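Local structure of nicotinate-nucleotide--dimethylbenzimidazole phosphoribosyltransferase (Thermus thermophilus HB8, 1WX1) at residues H56-A60 / E61-A65; L76-R80 / G81-I85; L179-P183 / E184-G188; Q203-A206 / R207-R211; V231-A234 / G235-L238. The protein probably catalyses transfer of the phosphoribosyl group from nicotinate mononucleotide to 5,6-dimethylbenzimidazole, giving alpha-ribazole 5'-phosphate and nicotinate on the way to cobalamin. All coordinates share one frame; numbering follows the deposited sequence.

Contact 1: H56-A60 / E61-A65; sequences HGVVA and EGVSA
E61 folds back over the turn that V58 begins, and its side chain can be followed outward from the backbone. E61 CB sits 3.3 Å from V58 O, the oxygen that its own backbone N grips. E61 CG lies beside the backbone N, anti to the carbonyl carbon (chi1 -63°), which brings it to 3.9 Å from V58 CG2; the two side chains cross at about a right angle. The bend at chi2 (-60°) then turns the carboxylate away from V58, and OE2 accepts hydrogen bonds from the side-chain amides of N124 and Q127. In the backbone, E61 N donates to V58 O at 2.9 Å and G62 N to V59 O at 3.1 Å, each N-H coming from above its carbonyl plane, as in tight successive turns of 3-10 type. G62, at positive phi, ends this run. V63 then turns its CG2 back to 3.7 Å from V58 O, leaving a looser apolar touch with V58 CG1. A water lies 2.7 Å from V59 O, to which it can donate, and accepts from S64 N at 3.0 Å, linking V59 to S64 beyond the turn. R200 NH2 donates to G62 O. Backbone bonds and the water thus close the turn after strand 47-54, while the glutamate spends its methylenes on V58; two N-H donors on OE2 are consistent with an ionised carboxylate.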
loop_
_atom_site.group_PDB
_atom_site.type_symbol
_atom_site.label_atom_id
_atom_site.label_comp_id
_atom_site.label_asym_id
_atom_site.label_seq_id
_atom_site.Cartn_x
_atom_site.Cartn_y
_atom_site.Cartn_z
ATOM N N HIS A 56 -9.919 -6.854 -29.169
ATOM C CA HIS A 56 -9.178 -8.025 -29.624
ATOM C C HIS A 56 -10.025 -9.023 -30.410
ATOM O O HIS A 56 -11.096 -9.428 -29.958
ATOM C CB HIS A 56 -8.583 -8.728 -28.400
ATOM C CG HIS A 56 -7.670 -7.862 -27.595
ATOM N ND1 HIS A 56 -6.295 -7.966 -27.655
ATOM C CD2 HIS A 56 -7.927 -6.848 -26.731
ATOM C CE1 HIS A 56 -5.748 -7.058 -26.870
ATOM N NE2 HIS A 56 -6.720 -6.366 -26.297
ATOM N N GLY A 57 -9.535 -9.427 -31.578
ATOM C CA GLY A 57 -10.265 -10.388 -32.385
ATOM C C GLY A 57 -10.309 -11.758 -31.729
ATOM O O GLY A 57 -11.179 -12.572 -32.039
ATOM N N VAL A 58 -9.381 -12.013 -30.810
ATOM C CA VAL A 58 -9.325 -13.308 -30.134
ATOM C C VAL A 58 -10.552 -13.594 -29.261
ATOM O O VAL A 58 -10.732 -14.715 -28.788
ATOM C CB VAL A 58 -8.014 -13.450 -29.298
ATOM C CG1 VAL A 58 -8.108 -12.653 -28.014
ATOM C CG2 VAL A 58 -7.724 -14.927 -29.020
ATOM N N VAL A 59 -11.407 -12.594 -29.054
ATOM C CA VAL A 59 -12.606 -12.819 -28.257
ATOM C C VAL A 59 -13.471 -13.869 -28.945
ATOM O O VAL A 59 -14.324 -14.489 -28.317
ATOM C CB VAL A 59 -13.457 -11.538 -28.084
ATOM C CG1 VAL A 59 -12.695 -10.512 -27.250
ATOM C CG2 VAL A 59 -13.826 -10.970 -29.449
ATOM N N ALA A 60 -13.244 -14.066 -30.239
ATOM C CA ALA A 60 -14.012 -15.042 -31.000
ATOM C C ALA A 60 -13.697 -16.471 -30.553
ATOM O O ALA A 60 -14.428 -17.406 -30.887
ATOM C CB ALA A 60 -13.732 -14.880 -32.491
ATOM N N GLU A 61 -12.612 -16.633 -29.799
ATOM C CA GLU A 61 -12.205 -17.945 -29.302
ATOM C C GLU A 61 -12.859 -18.280 -27.959
ATOM O O GLU A 61 -12.540 -19.301 -27.341
ATOM C CB GLU A 61 -10.683 -18.006 -29.142
ATOM C CG GLU A 61 -9.890 -17.836 -30.434
ATOM C CD GLU A 61 -10.218 -18.895 -31.472
ATOM O OE1 GLU A 61 -10.345 -20.076 -31.093
ATOM O OE2 GLU A 61 -10.337 -18.553 -32.666
ATOM N N GLY A 62 -13.757 -17.413 -27.505
ATOM C CA GLY A 62 -14.445 -17.643 -26.245
ATOM C C GLY A 62 -13.512 -17.621 -25.048
ATOM O O GLY A 62 -13.582 -18.493 -24.178
ATOM N N VAL A 63 -12.643 -16.617 -24.994
ATOM C CA VAL A 63 -11.683 -16.502 -23.904
ATOM C C VAL A 63 -12.113 -15.518 -22.821
ATOM O O VAL A 63 -11.382 -15.299 -21.855
ATOM C CB VAL A 63 -10.297 -16.081 -24.434
ATOM C CG1 VAL A 63 -9.796 -17.112 -25.429
ATOM C CG2 VAL A 63 -10.380 -14.702 -25.090
ATOM N N SER A 64 -13.294 -14.929 -22.981
ATOM C CA SER A 64 -13.813 -13.975 -22.009
ATOM C C SER A 64 -15.319 -14.111 -21.812
ATOM O O SER A 64 -16.060 -14.366 -22.764
ATOM C CB SER A 64 -13.495 -12.546 -22.456
ATOM O OG SER A 64 -14.040 -11.604 -21.549
ATOM N N ALA A 65 -15.768 -13.921 -20.574
ATOM C CA ALA A 65 -17.189 -14.007 -20.243
ATOM C C ALA A 65 -17.909 -12.716 -20.620
ATOM O O ALA A 65 -19.136 -12.684 -20.725
ATOM C CB ALA A 65 -17.363 -14.278 -18.751
HETATM O O HOH W 1 -14.486 -14.450 -25.647
#

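Contact 2: L76-R80 / G81-I85; sequences LNFLR and GGAAI
The F78 ring meets A83 at its edge: A83 CB lies near the ring plane, 3.3 Å from F78 CD2 and almost as near CE2. I85 CG2 approaches the same two ring atoms obliquely, 3.8 Å from F78 CD2. A second flat group, the R80 guanidinium, has L76 CB of its own segment over one face, offset toward the rim, at the end of an extended chain that leads away from the turn. The amide of N77, its CG anti to the backbone N (chi1 -163°), reaches across the bend, with ND2 3.2 Å from G82 CA, and OD1 is hydrogen-bonded to T17 OG1 of the second subunit. An alanine at N77 would probably leave that threonine without its amide mate and open a gap against G82. The backbone closes the helix: G82 N donates to N77 O at 3.0 Å with an N-H...O angle of 160°, and G81 N to F78 O at 3.1 Å from well above the carbonyl plane. N86 ties the two helices further through F78 O and A83 N, while I85 N bonds to E304, the predicted proton acceptor. With G81 at positive phi, this is a Schellman motif ending helix 70-79, followed, after G82, by A83 as N-cap of helix 84-91 beside the probable active site.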
loop_
_atom_site.group_PDB
_atom_site.type_symbol
_atom_site.label_atom_id
_atom_site.label_comp_id
_atom_site.label_asym_id
_atom_site.label_seq_id
_atom_site.Cartn_x
_atom_site.Cartn_y
_atom_site.Cartn_z
ATOM N N LEU A 76 -16.042 4.879 -21.997
ATOM C CA LEU A 76 -17.001 5.933 -21.700
ATOM C C LEU A 76 -17.111 6.089 -20.182
ATOM O O LEU A 76 -17.223 7.200 -19.675
ATOM C CB LEU A 76 -18.366 5.593 -22.305
ATOM C CG LEU A 76 -18.408 5.653 -23.835
ATOM C CD1 LEU A 76 -19.767 5.165 -24.329
ATOM C CD2 LEU A 76 -18.149 7.076 -24.306
ATOM N N ASN A 77 -17.066 4.968 -19.467
ATOM C CA ASN A 77 -17.146 4.979 -18.005
ATOM C C ASN A 77 -15.951 5.779 -17.471
ATOM O O ASN A 77 -16.105 6.584 -16.550
ATOM C CB ASN A 77 -17.112 3.538 -17.468
ATOM C CG ASN A 77 -17.605 3.421 -16.023
ATOM O OD1 ASN A 77 -17.418 2.380 -15.375
ATOM N ND2 ASN A 77 -18.247 4.468 -15.521
ATOM N N PHE A 78 -14.769 5.557 -18.055
ATOM C CA PHE A 78 -13.553 6.278 -17.653
ATOM C C PHE A 78 -13.762 7.779 -17.828
ATOM O O PHE A 78 -13.420 8.569 -16.951
ATOM C CB PHE A 78 -12.343 5.893 -18.523
ATOM C CG PHE A 78 -11.889 4.463 -18.378
ATOM C CD1 PHE A 78 -11.216 3.833 -19.428
ATOM C CD2 PHE A 78 -12.146 3.741 -17.217
ATOM C CE1 PHE A 78 -10.800 2.506 -19.319
ATOM C CE2 PHE A 78 -11.732 2.413 -17.098
ATOM C CZ PHE A 78 -11.067 1.795 -18.157
ATOM N N LEU A 79 -14.310 8.168 -18.976
ATOM C CA LEU A 79 -14.533 9.580 -19.268
ATOM C C LEU A 79 -15.603 10.207 -18.379
ATOM O O LEU A 79 -15.653 11.425 -18.224
ATOM C CB LEU A 79 -14.908 9.763 -20.744
ATOM C CG LEU A 79 -13.878 9.242 -21.757
ATOM C CD1 LEU A 79 -14.368 9.532 -23.175
ATOM C CD2 LEU A 79 -12.521 9.901 -21.514
ATOM N N ARG A 80 -16.456 9.376 -17.797
ATOM C CA ARG A 80 -17.504 9.885 -16.926
ATOM C C ARG A 80 -17.143 9.711 -15.456
ATOM O O ARG A 80 -17.931 10.037 -14.572
ATOM C CB ARG A 80 -18.827 9.205 -17.273
ATOM C CG ARG A 80 -19.330 9.663 -18.637
ATOM C CD ARG A 80 -20.367 8.738 -19.251
ATOM N NE ARG A 80 -20.712 9.197 -20.596
ATOM C CZ ARG A 80 -21.511 8.547 -21.435
ATOM N NH1 ARG A 80 -22.059 7.393 -21.078
ATOM N NH2 ARG A 80 -21.764 9.058 -22.634
ATOM N N GLY A 81 -15.935 9.197 -15.216
ATOM C CA GLY A 81 -15.428 9.016 -13.867
ATOM C C GLY A 81 -16.036 7.939 -12.993
ATOM O O GLY A 81 -15.917 8.010 -11.768
ATOM N N GLY A 82 -16.656 6.929 -13.600
ATOM C CA GLY A 82 -17.277 5.879 -12.812
ATOM C C GLY A 82 -16.520 4.569 -12.660
ATOM O O GLY A 82 -17.049 3.625 -12.071
ATOM N N ALA A 83 -15.296 4.493 -13.177
ATOM C CA ALA A 83 -14.512 3.262 -13.078
ATOM C C ALA A 83 -13.615 3.234 -11.846
ATOM O O ALA A 83 -13.388 4.257 -11.198
ATOM C CB ALA A 83 -13.670 3.069 -14.335
ATOM N N ALA A 84 -13.102 2.050 -11.527
ATOM C CA ALA A 84 -12.228 1.892 -10.374
ATOM C C ALA A 84 -11.018 2.813 -10.498
ATOM O O ALA A 84 -10.620 3.471 -9.530
ATOM C CB ALA A 84 -11.769 0.434 -10.258
ATOM N N ILE A 85 -10.438 2.875 -11.692
ATOM C CA ILE A 85 -9.264 3.712 -11.902
ATOM C C ILE A 85 -9.529 5.181 -11.568
ATOM O O ILE A 85 -8.672 5.849 -10.990
ATOM C CB ILE A 85 -8.721 3.587 -13.359
ATOM C CG1 ILE A 85 -7.379 4.317 -13.470
ATOM C CG2 ILE A 85 -9.722 4.151 -14.359
ATOM C CD1 ILE A 85 -6.309 3.763 -12.543
#

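Contact 3: L179-P183 / E184-G188; sequences LGLPP and EAVVG
L181 CD1 lies 3.9 Å from V186 CG1, the two side chains meeting at a slant, where this short helical turn faces the protein. The tight part centres on buried V186 and V187. V186 CG1 stands anti to the carbonyl carbon (chi1 -65°), which turns it to L181 and leaves V186 CG2 at 3.5 Å from P183 O. V187 CG2 crowds the same oxygen. Beyond them V186 and V187 press on A172 of helix 167-179, and V187 on V205 of helix 195-210. An alanine at V186 would probably lose the touch on L181 and CG2's share of the cover on P183 O, leaving a gap toward A172, T175 and A176. The solvent side is looser: exposed P182 only grazes A185, CG to CB at 4.1 Å. One close approach stands out there, E184 OE1 at 3.2 Å from P182 CB, where the bent glutamate curls back. P182 is the N-cap of helix 183-186, and its O accepts from A185 N at 3.2 Å. P183 O takes V187 N at 3.0 Å, nearly along the C=O axis, and more weakly V186 N. The prolines lack an N-H but still serve the turn through their carbonyls, with valine methyls against P183 O and the E184 carboxylate beside P183 and across P182.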
loop_
_atom_site.group_PDB
_atom_site.type_symbol
_atom_site.label_atom_id
_atom_site.label_comp_id
_atom_site.label_asym_id
_atom_site.label_seq_id
_atom_site.Cartn_x
_atom_site.Cartn_y
_atom_site.Cartn_z
ATOM N N LEU A 179 9.464 -13.871 -23.629
ATOM C CA LEU A 179 10.237 -14.584 -22.619
ATOM C C LEU A 179 10.528 -16.040 -22.979
ATOM O O LEU A 179 11.269 -16.719 -22.268
ATOM C CB LEU A 179 9.510 -14.533 -21.279
ATOM C CG LEU A 179 9.191 -13.140 -20.733
ATOM C CD1 LEU A 179 8.559 -13.283 -19.369
ATOM C CD2 LEU A 179 10.456 -12.296 -20.644
ATOM N N GLY A 180 9.944 -16.514 -24.075
ATOM C CA GLY A 180 10.162 -17.889 -24.493
ATOM C C GLY A 180 9.536 -18.896 -23.549
ATOM O O GLY A 180 10.078 -19.980 -23.334
ATOM N N LEU A 181 8.392 -18.539 -22.979
ATOM C CA LEU A 181 7.689 -19.420 -22.056
ATOM C C LEU A 181 6.575 -20.180 -22.766
ATOM O O LEU A 181 6.112 -19.772 -23.831
ATOM C CB LEU A 181 7.091 -18.606 -20.906
ATOM C CG LEU A 181 8.081 -17.913 -19.968
ATOM C CD1 LEU A 181 7.329 -17.054 -18.966
ATOM C CD2 LEU A 181 8.920 -18.968 -19.253
ATOM N N PRO A 182 6.135 -21.305 -22.183
ATOM C CA PRO A 182 5.067 -22.117 -22.768
ATOM C C PRO A 182 3.712 -21.554 -22.346
ATOM O O PRO A 182 3.614 -20.843 -21.345
ATOM C CB PRO A 182 5.329 -23.489 -22.170
ATOM C CG PRO A 182 5.740 -23.133 -20.772
ATOM C CD PRO A 182 6.701 -21.969 -20.993
ATOM N N PRO A 183 2.649 -21.869 -23.101
ATOM C CA PRO A 183 1.305 -21.377 -22.779
ATOM C C PRO A 183 0.861 -21.674 -21.344
ATOM O O PRO A 183 0.202 -20.852 -20.708
ATOM C CB PRO A 183 0.430 -22.083 -23.809
ATOM C CG PRO A 183 1.337 -22.197 -24.990
ATOM C CD PRO A 183 2.636 -22.642 -24.354
ATOM N N GLU A 184 1.233 -22.850 -20.844
ATOM C CA GLU A 184 0.863 -23.286 -19.497
ATOM C C GLU A 184 1.295 -22.341 -18.377
ATOM O O GLU A 184 0.563 -22.142 -17.409
ATOM C CB GLU A 184 1.453 -24.673 -19.215
ATOM C CG GLU A 184 1.014 -25.772 -20.174
ATOM C CD GLU A 184 1.403 -25.494 -21.614
ATOM O OE1 GLU A 184 2.559 -25.084 -21.853
ATOM O OE2 GLU A 184 0.555 -25.699 -22.511
ATOM N N ALA A 185 2.486 -21.772 -18.508
ATOM C CA ALA A 185 3.017 -20.869 -17.492
ATOM C C ALA A 185 2.389 -19.473 -17.482
ATOM O O ALA A 185 2.200 -18.881 -16.416
ATOM C CB ALA A 185 4.524 -20.750 -17.656
ATOM N N VAL A 186 2.054 -18.957 -18.661
ATOM C CA VAL A 186 1.487 -17.614 -18.768
ATOM C C VAL A 186 -0.034 -17.504 -18.788
ATOM O O VAL A 186 -0.572 -16.406 -18.658
ATOM C CB VAL A 186 2.016 -16.893 -20.023
ATOM C CG1 VAL A 186 3.515 -16.666 -19.901
ATOM C CG2 VAL A 186 1.693 -17.715 -21.265
ATOM N N VAL A 187 -0.730 -18.622 -18.952
ATOM C CA VAL A 187 -2.187 -18.579 -18.998
ATOM C C VAL A 187 -2.850 -18.984 -17.691
ATOM O O VAL A 187 -2.488 -19.989 -17.083
ATOM C CB VAL A 187 -2.736 -19.478 -20.126
ATOM C CG1 VAL A 187 -4.250 -19.470 -20.102
ATOM C CG2 VAL A 187 -2.232 -18.984 -21.471
ATOM N N GLY A 188 -3.829 -18.190 -17.271
ATOM C CA GLY A 188 -4.543 -18.475 -16.040
ATOM C C GLY A 188 -5.991 -18.027 -16.117
ATOM O O GLY A 188 -6.359 -17.244 -16.995
#

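Contact 4: Q203-A206 / R207-R211; sequences QAVA and RALAR
V205 O receives L209 N at 3.0 Å with an N-H...O angle of 166°, the straightest of the helical bonds here, and the leucine side chain closes over the same oxygen, L209 CG at 3.3 Å from V205 O. From there L209 CD1 reaches V205 CG1 at 4.0 Å, the two side chains lying side by side and pointing the same way. V205 CG1 is anti to the backbone N (chi1 172°), which sets it alongside its partner one turn on. A208 N and A210 N repeat the i to i-4 bond to A204 O at 3.1 Å and to A206 O at 3.0 Å. Q203 and R207 cross obliquely one turn apart, though the model is less certain there. R207 NE donates to A126 O; R211, further on, makes a salt bridge with E224 and gives NH2 to L125 O. The small A204 packs on T169, and L209 on A176 and A177, all of helix 167-179, while P183 packs on V205 and A206. V205 and L209, with A204 and A208, thus face the protein, Q203, A206 and A210 are exposed, and the arginines tie the helix to the loop at L125 and A126: a surface helix laid on its neighbours, here the last turns of helix 195-210.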
loop_
_atom_site.group_PDB
_atom_site.type_symbol
_atom_site.label_atom_id
_atom_site.label_comp_id
_atom_site.label_asym_id
_atom_site.label_seq_id
_atom_site.Cartn_x
_atom_site.Cartn_y
_atom_site.Cartn_z
ATOM N N GLN A 203 -4.594 -22.801 -26.128
ATOM C CA GLN A 203 -4.488 -23.165 -27.537
ATOM C C GLN A 203 -4.271 -21.932 -28.391
ATOM O O GLN A 203 -3.464 -21.947 -29.310
ATOM C CB GLN A 203 -5.715 -23.926 -28.020
ATOM C CG GLN A 203 -5.442 -25.400 -28.269
ATOM C CD GLN A 203 -6.015 -25.901 -29.571
ATOM O OE1 GLN A 203 -6.882 -26.786 -29.572
ATOM N NE2 GLN A 203 -5.550 -25.345 -30.683
ATOM N N ALA A 204 -4.972 -20.854 -28.062
ATOM C CA ALA A 204 -4.843 -19.608 -28.810
ATOM C C ALA A 204 -3.406 -19.128 -28.736
ATOM O O ALA A 204 -2.833 -18.713 -29.740
ATOM C CB ALA A 204 -5.789 -18.540 -28.239
ATOM N N VAL A 205 -2.824 -19.215 -27.543
ATOM C CA VAL A 205 -1.444 -18.799 -27.337
ATOM C C VAL A 205 -0.489 -19.694 -28.124
ATOM O O VAL A 205 0.427 -19.208 -28.792
ATOM C CB VAL A 205 -1.058 -18.846 -25.833
ATOM C CG1 VAL A 205 0.445 -18.596 -25.661
ATOM C CG2 VAL A 205 -1.850 -17.800 -25.067
ATOM N N ALA A 206 -0.705 -21.003 -28.048
ATOM C CA ALA A 206 0.149 -21.944 -28.760
ATOM C C ALA A 206 0.107 -21.685 -30.263
ATOM O O ALA A 206 1.131 -21.756 -30.938
ATOM C CB ALA A 206 -0.284 -23.382 -28.456
ATOM N N ARG A 207 -1.077 -21.379 -30.787
ATOM C CA ARG A 207 -1.227 -21.116 -32.215
ATOM C C ARG A 207 -0.424 -19.887 -32.615
ATOM O O ARG A 207 0.280 -19.894 -33.625
ATOM C CB ARG A 207 -2.702 -20.891 -32.564
ATOM C CG ARG A 207 -3.632 -21.986 -32.079
ATOM C CD ARG A 207 -4.035 -22.945 -33.175
ATOM N NE ARG A 207 -4.935 -22.320 -34.139
ATOM C CZ ARG A 207 -5.603 -22.988 -35.073
ATOM N NH1 ARG A 207 -5.473 -24.304 -35.168
ATOM N NH2 ARG A 207 -6.391 -22.340 -35.919
ATOM N N ALA A 208 -0.535 -18.830 -31.819
ATOM C CA ALA A 208 0.178 -17.589 -32.101
ATOM C C ALA A 208 1.688 -17.799 -32.105
ATOM O O ALA A 208 2.387 -17.320 -32.997
ATOM C CB ALA A 208 -0.203 -16.526 -31.069
ATOM N N LEU A 209 2.189 -18.516 -31.106
ATOM C CA LEU A 209 3.621 -18.774 -31.005
ATOM C C LEU A 209 4.106 -19.551 -32.224
ATOM O O LEU A 209 5.186 -19.292 -32.747
ATOM C CB LEU A 209 3.929 -19.560 -29.726
ATOM C CG LEU A 209 3.648 -18.832 -28.405
ATOM C CD1 LEU A 209 3.892 -19.776 -27.241
ATOM C CD2 LEU A 209 4.540 -17.598 -28.291
ATOM N N ALA A 210 3.288 -20.492 -32.681
ATOM C CA ALA A 210 3.632 -21.308 -33.841
ATOM C C ALA A 210 3.894 -20.478 -35.097
ATOM O O ALA A 210 4.605 -20.922 -35.998
ATOM C CB ALA A 210 2.527 -22.327 -34.110
ATOM N N ARG A 211 3.333 -19.274 -35.168
ATOM C CA ARG A 211 3.548 -18.442 -36.346
ATOM C C ARG A 211 4.893 -17.717 -36.316
ATOM O O ARG A 211 5.346 -17.197 -37.331
ATOM C CB ARG A 211 2.421 -17.413 -36.505
ATOM C CG ARG A 211 1.051 -18.007 -36.839
ATOM C CD ARG A 211 0.103 -16.923 -37.364
ATOM N NE ARG A 211 -0.091 -15.839 -36.400
ATOM C CZ ARG A 211 -0.847 -15.926 -35.309
ATOM N NH1 ARG A 211 -1.500 -17.049 -35.036
ATOM N NH2 ARG A 211 -0.938 -14.892 -34.475
#

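Contact 5: V231-A234 / G235-L238; sequences VAIA and GIYL
Helix 228-242 runs through the protein interior, and this contact is about two turns of it, centred on the pair I233 and Y237. The two side chains lie side by side and point the same way, I233 CG2 resting 3.6 Å from Y237 CE1 and slightly farther from CD1. I233 CG2 is anti to the backbone N, while CG1 lies beside that N, anti to the carbonyl carbon (chi1 -76°), and this branch choice turns the methyl to the tyrosine ring. The ring also leans obliquely on I233 O, with Y237 CD1 at 3.4 Å from the oxygen that accepts Y237 N at 3.1 Å with an N-H...O angle of 164°. At its far end Y237 OH is bonded to V248 O, so the ring is held at both its root and its tip. The enzyme is built on a parallel sheet, and this helix packs against it: I233 touches A52 and A160, and I236 touches V50 and L158, residues of the adjoining strands 47-54 and 157-163. I236 N bonds to A232 O at 2.9 Å in the carbonyl plane, and I236 CG1 folds back to 3.4 Å from that oxygen. G235 N reaches V231 O at 3.1 Å. L238 N donates to A234 O at 2.9 Å, and L238 turns with A234 toward L140 of helix 133-152, whereas Y237 packs on V254 and A258 of helix 252-264.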
loop_
_atom_site.group_PDB
_atom_site.type_symbol
_atom_site.label_atom_id
_atom_site.label_comp_id
_atom_site.label_asym_id
_atom_site.label_seq_id
_atom_site.Cartn_x
_atom_site.Cartn_y
_atom_site.Cartn_z
ATOM N N VAL A 231 0.932 -2.625 -27.240
ATOM C CA VAL A 231 2.023 -1.965 -27.945
ATOM C C VAL A 231 2.027 -0.482 -27.550
ATOM O O VAL A 231 3.087 0.118 -27.380
ATOM C CB VAL A 231 1.849 -2.101 -29.470
ATOM C CG1 VAL A 231 2.934 -1.317 -30.200
ATOM C CG2 VAL A 231 1.903 -3.574 -29.857
ATOM N N ALA A 232 0.839 0.102 -27.410
ATOM C CA ALA A 232 0.735 1.503 -27.010
ATOM C C ALA A 232 1.319 1.659 -25.607
ATOM O O ALA A 232 1.962 2.664 -25.297
ATOM C CB ALA A 232 -0.727 1.949 -27.020
ATOM N N ILE A 233 1.095 0.656 -24.761
ATOM C CA ILE A 233 1.611 0.695 -23.402
ATOM C C ILE A 233 3.137 0.711 -23.420
ATOM O O ILE A 233 3.767 1.397 -22.614
ATOM C CB ILE A 233 1.040 -0.478 -22.578
ATOM C CG1 ILE A 233 -0.418 -0.144 -22.215
ATOM C CG2 ILE A 233 1.878 -0.722 -21.317
ATOM C CD1 ILE A 233 -1.230 -1.314 -21.699
ATOM N N ALA A 234 3.733 -0.022 -24.353
ATOM C CA ALA A 234 5.189 -0.024 -24.479
ATOM C C ALA A 234 5.633 1.407 -24.822
ATOM O O ALA A 234 6.657 1.889 -24.331
ATOM C CB ALA A 234 5.617 -0.980 -25.576
ATOM N N GLY A 235 4.848 2.081 -25.663
ATOM C CA GLY A 235 5.167 3.447 -26.047
ATOM C C GLY A 235 5.078 4.402 -24.874
ATOM O O GLY A 235 5.893 5.321 -24.739
ATOM N N ILE A 236 4.082 4.191 -24.021
ATOM C CA ILE A 236 3.902 5.032 -22.845
ATOM C C ILE A 236 5.144 4.939 -21.960
ATOM O O ILE A 236 5.674 5.962 -21.516
ATOM C CB ILE A 236 2.652 4.589 -22.045
ATOM C CG1 ILE A 236 1.393 4.922 -22.854
ATOM C CG2 ILE A 236 2.625 5.263 -20.660
ATOM C CD1 ILE A 236 0.129 4.235 -22.345
ATOM N N TYR A 237 5.620 3.718 -21.720
ATOM C CA TYR A 237 6.796 3.530 -20.875
ATOM C C TYR A 237 8.095 4.015 -21.524
ATOM O O TYR A 237 8.961 4.561 -20.841
ATOM C CB TYR A 237 6.917 2.058 -20.450
ATOM C CG TYR A 237 5.914 1.654 -19.378
ATOM C CD1 TYR A 237 5.052 0.575 -19.572
ATOM C CD2 TYR A 237 5.825 2.357 -18.177
ATOM C CE1 TYR A 237 4.124 0.209 -18.601
ATOM C CE2 TYR A 237 4.897 1.996 -17.193
ATOM C CZ TYR A 237 4.050 0.920 -17.417
ATOM O OH TYR A 237 3.109 0.578 -16.473
ATOM N N LEU A 238 8.230 3.832 -22.833
ATOM C CA LEU A 238 9.431 4.289 -23.531
ATOM C C LEU A 238 9.557 5.806 -23.415
ATOM O O LEU A 238 10.654 6.341 -23.225
ATOM C CB LEU A 238 9.377 3.887 -25.010
ATOM C CG LEU A 238 9.586 2.404 -25.330
ATOM C CD1 LEU A 238 9.366 2.161 -26.816
ATOM C CD2 LEU A 238 10.997 1.985 -24.909
#

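How the contacts relate
From the N terminus the five contacts follow in series, none nested in or crossing another. Contact 1 closes a turn in the loop after strand 47-54, and contact 2 the junction between helices 70-79 and 84-91, about 23 Å away between centres. Contact 3 forms the turn of short helix 183-186, with P182 at its N-cap, and contact 4 lies near the end of helix 195-210. These two touch, P183 CG at 3.8 Å from V205 CG1, so successive helices are packed together. Contact 4 also meets contact 1, V58 CG2 lying 4.2 Å from A204 CB. Contact 5 sits deepest, on the sheet, touching none of the others; contact 2 stands apart, at the subunit interface.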